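Local coordinates for protein putative acetamidase/formamidase (Yersinia enterocolitica subsp. palearctica serotype O:3, PDB 5UBU) that probably hydrolyses carbon-nitrogen bonds, other than peptide bonds, in linear amides, and binds sodium ions, at residues 6-19 and 246-260. Sequence-based numbering, arbitrary orientation.
Sequences WLEESIMVKRGVGA and DLIKNWQLSWPRMEN
Asp246 meets the turn that follows helix 11-15. Its OD1 accepts Gly18 N at 2.9 Å on the syn lone pair. The anti lone pair of the same oxygen takes its own neighbour, Leu247 N, so two N-H groups fix how the carboxylate is turned. The extended chain of selenomethionine Met12 brings CE to Asp246 CB. Leu247 joins through its backbone: its O accepts Val17 N at 3.0 Å. Ile248 CD1 packs against Ile11 CG2 at 3.8 Å, and Ile248 CG2 lies over one face of the Arg15 guanidinium. Lys249 CG touches Val17 CG1, while its amine pairs with Asp100. Leu253 CD2 sits over the centre of one face of the Trp251 ring. Arg15 NH2 lies over the opposite face, offset toward the rim, and Ile11 CG2 shares that face, 4.0 Å from Trp251 CH2. A bend at the third side-chain torsion of Arg15 (65°) turns the guanidinium over the ring. Its CZ lies 4.5 Å from the centroid of the Trp251 five-membered ring, a cation-pi contact with the planes 55° apart. Glu259, extended, points OE1 at the start of the helix, where Ile11 N gives it a weak bond of 3.3 Å. OE1 is also hydrogen-bonded to Tyr206, and OE2 forms a salt bridge with Lys327. The backbone of Asn260 lies over one face of Trp6, and Leu7 CD2 over the opposite face. The N-terminal segment, with its Ser10 N-capped helix, thus packs against two non-adjacent strands of the large mixed beta-sheet and the loop joining them.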
loop_
_atom_site.group_PDB
_atom_site.type_symbol
_atom_site.label_atom_id
_atom_site.label_comp_id
_atom_site.label_asym_id
_atom_site.label_seq_id
_atom_site.Cartn_x
_atom_site.Cartn_y
_atom_site.Cartn_z
ATOM N N TRP B 6 -33.313 -21.920 1.969
ATOM C CA TRP B 6 -32.509 -21.051 2.833
ATOM C C TRP B 6 -33.075 -19.628 2.927
ATOM O O TRP B 6 -32.836 -18.946 3.917
ATOM C CB TRP B 6 -31.037 -21.021 2.372
ATOM C CG TRP B 6 -30.834 -20.317 1.070
ATOM C CD1 TRP B 6 -30.907 -20.858 -0.177
ATOM C CD2 TRP B 6 -30.531 -18.930 0.893
ATOM N NE1 TRP B 6 -30.665 -19.897 -1.120
ATOM C CE2 TRP B 6 -30.430 -18.701 -0.494
ATOM C CE3 TRP B 6 -30.334 -17.861 1.772
ATOM C CZ2 TRP B 6 -30.126 -17.445 -1.031
ATOM C CZ3 TRP B 6 -30.036 -16.613 1.247
ATOM C CH2 TRP B 6 -29.937 -16.415 -0.146
ATOM N N LEU B 7 -33.810 -19.186 1.903
ATOM C CA LEU B 7 -34.417 -17.842 1.914
ATOM C C LEU B 7 -35.290 -17.580 3.139
ATOM O O LEU B 7 -35.319 -16.462 3.641
ATOM C CB LEU B 7 -35.249 -17.575 0.656
ATOM C CG LEU B 7 -34.539 -17.311 -0.663
ATOM C CD1 LEU B 7 -35.541 -17.211 -1.800
ATOM C CD2 LEU B 7 -33.714 -16.029 -0.573
ATOM N N GLU B 8 -35.994 -18.613 3.612
ATOM C CA GLU B 8 -36.857 -18.484 4.787
ATOM C C GLU B 8 -36.098 -17.948 6.009
ATOM O O GLU B 8 -36.659 -17.199 6.812
ATOM C CB GLU B 8 -37.486 -19.829 5.127
ATOM C CG GLU B 8 -38.395 -20.405 4.058
ATOM C CD GLU B 8 -38.931 -21.788 4.435
ATOM O OE1 GLU B 8 -38.500 -22.351 5.471
ATOM O OE2 GLU B 8 -39.750 -22.340 3.674
ATOM N N GLU B 9 -34.827 -18.340 6.139
ATOM C CA GLU B 9 -33.967 -17.890 7.233
ATOM C C GLU B 9 -33.139 -16.651 6.882
ATOM O O GLU B 9 -32.397 -16.163 7.725
ATOM C CB GLU B 9 -33.039 -19.041 7.684
ATOM C CG GLU B 9 -33.785 -20.233 8.305
ATOM C CD GLU B 9 -34.523 -19.886 9.605
ATOM O OE1 GLU B 9 -35.491 -20.603 9.960
ATOM O OE2 GLU B 9 -34.132 -18.896 10.267
ATOM N N SER B 10 -33.270 -16.146 5.653
ATOM C CA SER B 10 -32.508 -14.955 5.236
ATOM C C SER B 10 -32.946 -13.710 6.004
ATOM O O SER B 10 -34.074 -13.632 6.487
ATOM C CB SER B 10 -32.645 -14.689 3.728
ATOM O OG SER B 10 -33.970 -14.314 3.386
ATOM N N ILE B 11 -32.040 -12.742 6.101
ATOM C CA ILE B 11 -32.310 -11.497 6.810
ATOM C C ILE B 11 -33.383 -10.708 6.058
ATOM O O ILE B 11 -34.233 -10.064 6.671
ATOM C CB ILE B 11 -31.016 -10.678 7.024
ATOM C CG1 ILE B 11 -30.020 -11.508 7.858
ATOM C CG2 ILE B 11 -31.316 -9.361 7.721
ATOM C CD1 ILE B 11 -28.663 -10.872 8.067
HETATM N N MSE B 12 -33.354 -10.793 4.734
HETATM C CA MSE B 12 -34.334 -10.096 3.902
HETATM C C MSE B 12 -35.744 -10.561 4.155
HETATM O O MSE B 12 -36.660 -9.752 4.237
HETATM C CB MSE B 12 -34.007 -10.355 2.434
HETATM C CG MSE B 12 -34.967 -9.663 1.477
HETATM SE SE MSE B 12 -34.616 -10.410 -0.305
HETATM C CE MSE B 12 -35.702 -9.208 -1.413
ATOM N N VAL B 13 -35.936 -11.869 4.253
ATOM C CA VAL B 13 -37.267 -12.413 4.479
ATOM C C VAL B 13 -37.715 -12.206 5.923
ATOM O O VAL B 13 -38.877 -11.877 6.164
ATOM C CB VAL B 13 -37.338 -13.895 4.056
ATOM C CG1 VAL B 13 -38.680 -14.527 4.426
ATOM C CG2 VAL B 13 -37.088 -14.009 2.554
ATOM N N LYS B 14 -36.801 -12.373 6.877
ATOM C CA LYS B 14 -37.150 -12.201 8.293
ATOM C C LYS B 14 -37.361 -10.766 8.748
ATOM O O LYS B 14 -38.107 -10.539 9.697
ATOM C CB LYS B 14 -36.142 -12.891 9.226
ATOM C CG LYS B 14 -36.312 -14.404 9.275
ATOM C CD LYS B 14 -35.619 -15.035 10.476
ATOM C CE LYS B 14 -36.315 -16.346 10.828
ATOM N NZ LYS B 14 -35.713 -17.084 11.976
ATOM N N ARG B 15 -36.716 -9.810 8.086
ATOM C CA ARG B 15 -36.839 -8.402 8.483
ATOM C C ARG B 15 -37.361 -7.463 7.405
ATOM O O ARG B 15 -37.673 -6.312 7.700
ATOM C CB ARG B 15 -35.494 -7.896 8.989
ATOM C CG ARG B 15 -34.953 -8.659 10.190
ATOM C CD ARG B 15 -33.630 -8.075 10.640
ATOM N NE ARG B 15 -33.780 -6.708 11.139
ATOM C CZ ARG B 15 -32.774 -5.926 11.524
ATOM N NH1 ARG B 15 -33.026 -4.695 11.970
ATOM N NH2 ARG B 15 -31.516 -6.367 11.460
ATOM N N GLY B 16 -37.454 -7.938 6.165
ATOM C CA GLY B 16 -37.961 -7.110 5.068
ATOM C C GLY B 16 -39.437 -6.811 5.251
ATOM O O GLY B 16 -40.238 -7.718 5.530
ATOM N N VAL B 17 -39.798 -5.538 5.105
ATOM C CA VAL B 17 -41.192 -5.107 5.274
ATOM C C VAL B 17 -42.119 -5.629 4.173
ATOM O O VAL B 17 -43.322 -5.788 4.399
ATOM C CB VAL B 17 -41.328 -3.563 5.382
ATOM C CG1 VAL B 17 -40.566 -3.047 6.592
ATOM C CG2 VAL B 17 -40.870 -2.849 4.113
ATOM N N GLY B 18 -41.549 -5.901 2.996
ATOM C CA GLY B 18 -42.316 -6.383 1.852
ATOM C C GLY B 18 -42.533 -7.893 1.794
ATOM O O GLY B 18 -43.162 -8.388 0.853
ATOM N N ALA B 19 -42.015 -8.626 2.787
ATOM C CA ALA B 19 -42.184 -10.057 2.828
ATOM C C ALA B 19 -43.692 -10.378 2.862
ATOM O O ALA B 19 -44.507 -9.770 3.596
ATOM C CB ALA B 19 -41.489 -10.677 4.021
ATOM N N ASP B 246 -36.172 -5.357 -1.485
ATOM C CA ASP B 246 -36.981 -5.218 -0.282
ATOM C C ASP B 246 -36.269 -4.197 0.619
ATOM O O ASP B 246 -35.176 -3.717 0.283
ATOM C CB ASP B 246 -37.217 -6.578 0.383
ATOM C CG ASP B 246 -38.514 -6.618 1.247
ATOM O OD1 ASP B 246 -38.927 -5.579 1.814
ATOM O OD2 ASP B 246 -39.122 -7.719 1.362
ATOM N N LEU B 247 -36.906 -3.839 1.736
ATOM C CA LEU B 247 -36.384 -2.828 2.640
ATOM C C LEU B 247 -36.373 -3.291 4.085
ATOM O O LEU B 247 -37.383 -3.779 4.589
ATOM C CB LEU B 247 -37.276 -1.595 2.532
ATOM C CG LEU B 247 -36.939 -0.348 3.352
ATOM C CD1 LEU B 247 -35.625 0.248 2.885
ATOM C CD2 LEU B 247 -38.052 0.666 3.217
ATOM N N ILE B 248 -35.221 -3.134 4.741
ATOM C CA ILE B 248 -35.044 -3.481 6.152
ATOM C C ILE B 248 -34.909 -2.151 6.878
ATOM O O ILE B 248 -34.034 -1.349 6.573
ATOM C CB ILE B 248 -33.809 -4.373 6.399
ATOM C CG1 ILE B 248 -33.980 -5.728 5.698
ATOM C CG2 ILE B 248 -33.613 -4.589 7.896
ATOM C CD1 ILE B 248 -32.705 -6.536 5.599
ATOM N N LYS B 249 -35.785 -1.924 7.843
ATOM C CA LYS B 249 -35.807 -0.670 8.575
ATOM C C LYS B 249 -34.822 -0.599 9.722
ATOM O O LYS B 249 -34.627 -1.569 10.448
ATOM C CB LYS B 249 -37.209 -0.427 9.143
ATOM C CG LYS B 249 -38.339 -0.406 8.116
ATOM C CD LYS B 249 -38.259 0.723 7.092
ATOM C CE LYS B 249 -38.426 2.103 7.723
ATOM N NZ LYS B 249 -38.433 3.181 6.706
ATOM N N ASN B 250 -34.196 0.567 9.854
ATOM C CA ASN B 250 -33.291 0.885 10.950
ATOM C C ASN B 250 -32.249 -0.202 11.283
ATOM O O ASN B 250 -32.248 -0.766 12.372
ATOM C CB ASN B 250 -34.172 1.217 12.173
ATOM C CG ASN B 250 -33.416 1.892 13.295
ATOM O OD1 ASN B 250 -32.419 2.587 13.074
ATOM N ND2 ASN B 250 -33.916 1.723 14.511
ATOM N N TRP B 251 -31.381 -0.487 10.316
ATOM C CA TRP B 251 -30.290 -1.469 10.462
ATOM C C TRP B 251 -29.042 -0.722 10.010
ATOM O O TRP B 251 -28.799 -0.558 8.820
ATOM C CB TRP B 251 -30.589 -2.746 9.658
ATOM C CG TRP B 251 -29.563 -3.832 9.777
ATOM C CD1 TRP B 251 -28.868 -4.177 10.895
ATOM C CD2 TRP B 251 -29.235 -4.815 8.788
ATOM N NE1 TRP B 251 -28.061 -5.259 10.640
ATOM C CE2 TRP B 251 -28.273 -5.676 9.354
ATOM C CE3 TRP B 251 -29.650 -5.040 7.466
ATOM C CZ2 TRP B 251 -27.706 -6.745 8.642
ATOM C CZ3 TRP B 251 -29.075 -6.102 6.754
ATOM C CH2 TRP B 251 -28.121 -6.940 7.350
ATOM N N GLN B 252 -28.270 -0.240 10.981
ATOM C CA GLN B 252 -27.110 0.607 10.678
ATOM C C GLN B 252 -25.941 -0.211 10.145
ATOM O O GLN B 252 -25.426 -1.084 10.838
ATOM C CB GLN B 252 -26.705 1.431 11.928
ATOM C CG GLN B 252 -26.118 2.804 11.626
ATOM C CD GLN B 252 -24.782 2.863 10.905
ATOM O OE1 GLN B 252 -23.831 2.139 11.215
ATOM N NE2 GLN B 252 -24.693 3.784 9.969
ATOM N N LEU B 253 -25.571 0.042 8.887
ATOM C CA LEU B 253 -24.445 -0.624 8.235
ATOM C C LEU B 253 -23.492 0.444 7.755
ATOM O O LEU B 253 -23.923 1.515 7.342
ATOM C CB LEU B 253 -24.855 -1.426 7.001
ATOM C CG LEU B 253 -25.876 -2.549 7.066
ATOM C CD1 LEU B 253 -25.823 -3.296 5.727
ATOM C CD2 LEU B 253 -25.581 -3.490 8.229
ATOM N N SER B 254 -22.202 0.152 7.802
ATOM C CA SER B 254 -21.200 1.084 7.318
ATOM C C SER B 254 -20.725 0.656 5.941
ATOM O O SER B 254 -20.275 1.494 5.159
ATOM C CB SER B 254 -20.022 1.172 8.284
ATOM O OG SER B 254 -20.449 1.723 9.512
ATOM N N TRP B 255 -20.825 -0.645 5.653
ATOM C CA TRP B 255 -20.387 -1.200 4.379
ATOM C C TRP B 255 -21.388 -2.201 3.831
ATOM O O TRP B 255 -22.241 -2.680 4.565
ATOM C CB TRP B 255 -19.036 -1.891 4.554
ATOM C CG TRP B 255 -17.980 -0.951 4.914
ATOM C CD1 TRP B 255 -17.597 -0.587 6.164
ATOM C CD2 TRP B 255 -17.172 -0.207 4.012
ATOM N NE1 TRP B 255 -16.583 0.330 6.100
ATOM C CE2 TRP B 255 -16.308 0.589 4.786
ATOM C CE3 TRP B 255 -17.085 -0.141 2.613
ATOM C CZ2 TRP B 255 -15.367 1.439 4.219
ATOM C CZ3 TRP B 255 -16.157 0.712 2.046
ATOM C CH2 TRP B 255 -15.305 1.492 2.848
ATOM N N PRO B 256 -21.296 -2.507 2.528
ATOM C CA PRO B 256 -22.210 -3.495 1.961
ATOM C C PRO B 256 -21.973 -4.889 2.513
ATOM O O PRO B 256 -20.847 -5.231 2.857
ATOM C CB PRO B 256 -21.861 -3.496 0.458
ATOM C CG PRO B 256 -21.196 -2.189 0.205
ATOM C CD PRO B 256 -20.506 -1.817 1.484
ATOM N N ARG B 257 -23.040 -5.673 2.593
ATOM C CA ARG B 257 -22.972 -7.055 3.049
ATOM C C ARG B 257 -23.783 -7.892 2.095
ATOM O O ARG B 257 -24.641 -7.372 1.390
ATOM C CB ARG B 257 -23.531 -7.193 4.451
ATOM C CG ARG B 257 -22.700 -6.508 5.502
ATOM C CD ARG B 257 -23.409 -6.487 6.844
ATOM N NE ARG B 257 -22.549 -5.902 7.873
ATOM C CZ ARG B 257 -22.901 -5.697 9.138
ATOM N NH1 ARG B 257 -24.114 -6.017 9.573
ATOM N NH2 ARG B 257 -22.031 -5.161 9.974
HETATM N N MSE B 258 -23.490 -9.180 2.034
HETATM C CA MSE B 258 -24.260 -10.063 1.167
HETATM C C MSE B 258 -24.457 -11.373 1.870
HETATM O O MSE B 258 -23.845 -11.657 2.895
HETATM C CB MSE B 258 -23.719 -10.125 -0.275
HETATM C CG MSE B 258 -22.581 -11.101 -0.516
HETATM SE SE MSE B 258 -23.225 -12.916 -0.981
HETATM C CE MSE B 258 -21.446 -13.768 -1.002
ATOM N N GLU B 259 -25.341 -12.172 1.304
ATOM C CA GLU B 259 -25.708 -13.439 1.873
ATOM C C GLU B 259 -26.140 -14.370 0.760
ATOM O O GLU B 259 -26.728 -13.929 -0.220
ATOM C CB GLU B 259 -26.885 -13.175 2.809
ATOM C CG GLU B 259 -27.486 -14.379 3.503
ATOM C CD GLU B 259 -28.703 -14.041 4.367
ATOM O OE1 GLU B 259 -29.259 -12.925 4.269
ATOM O OE2 GLU B 259 -29.114 -14.921 5.146
ATOM N N ASN B 260 -25.821 -15.649 0.895
ATOM C CA ASN B 260 -26.253 -16.662 -0.074
ATOM C C ASN B 260 -26.537 -17.962 0.677
ATOM O O ASN B 260 -26.488 -17.995 1.902
ATOM C CB ASN B 260 -25.271 -16.831 -1.252
ATOM C CG ASN B 260 -23.894 -17.251 -0.829
ATOM O OD1 ASN B 260 -23.695 -17.790 0.258
ATOM N ND2 ASN B 260 -22.919 -17.017 -1.707
#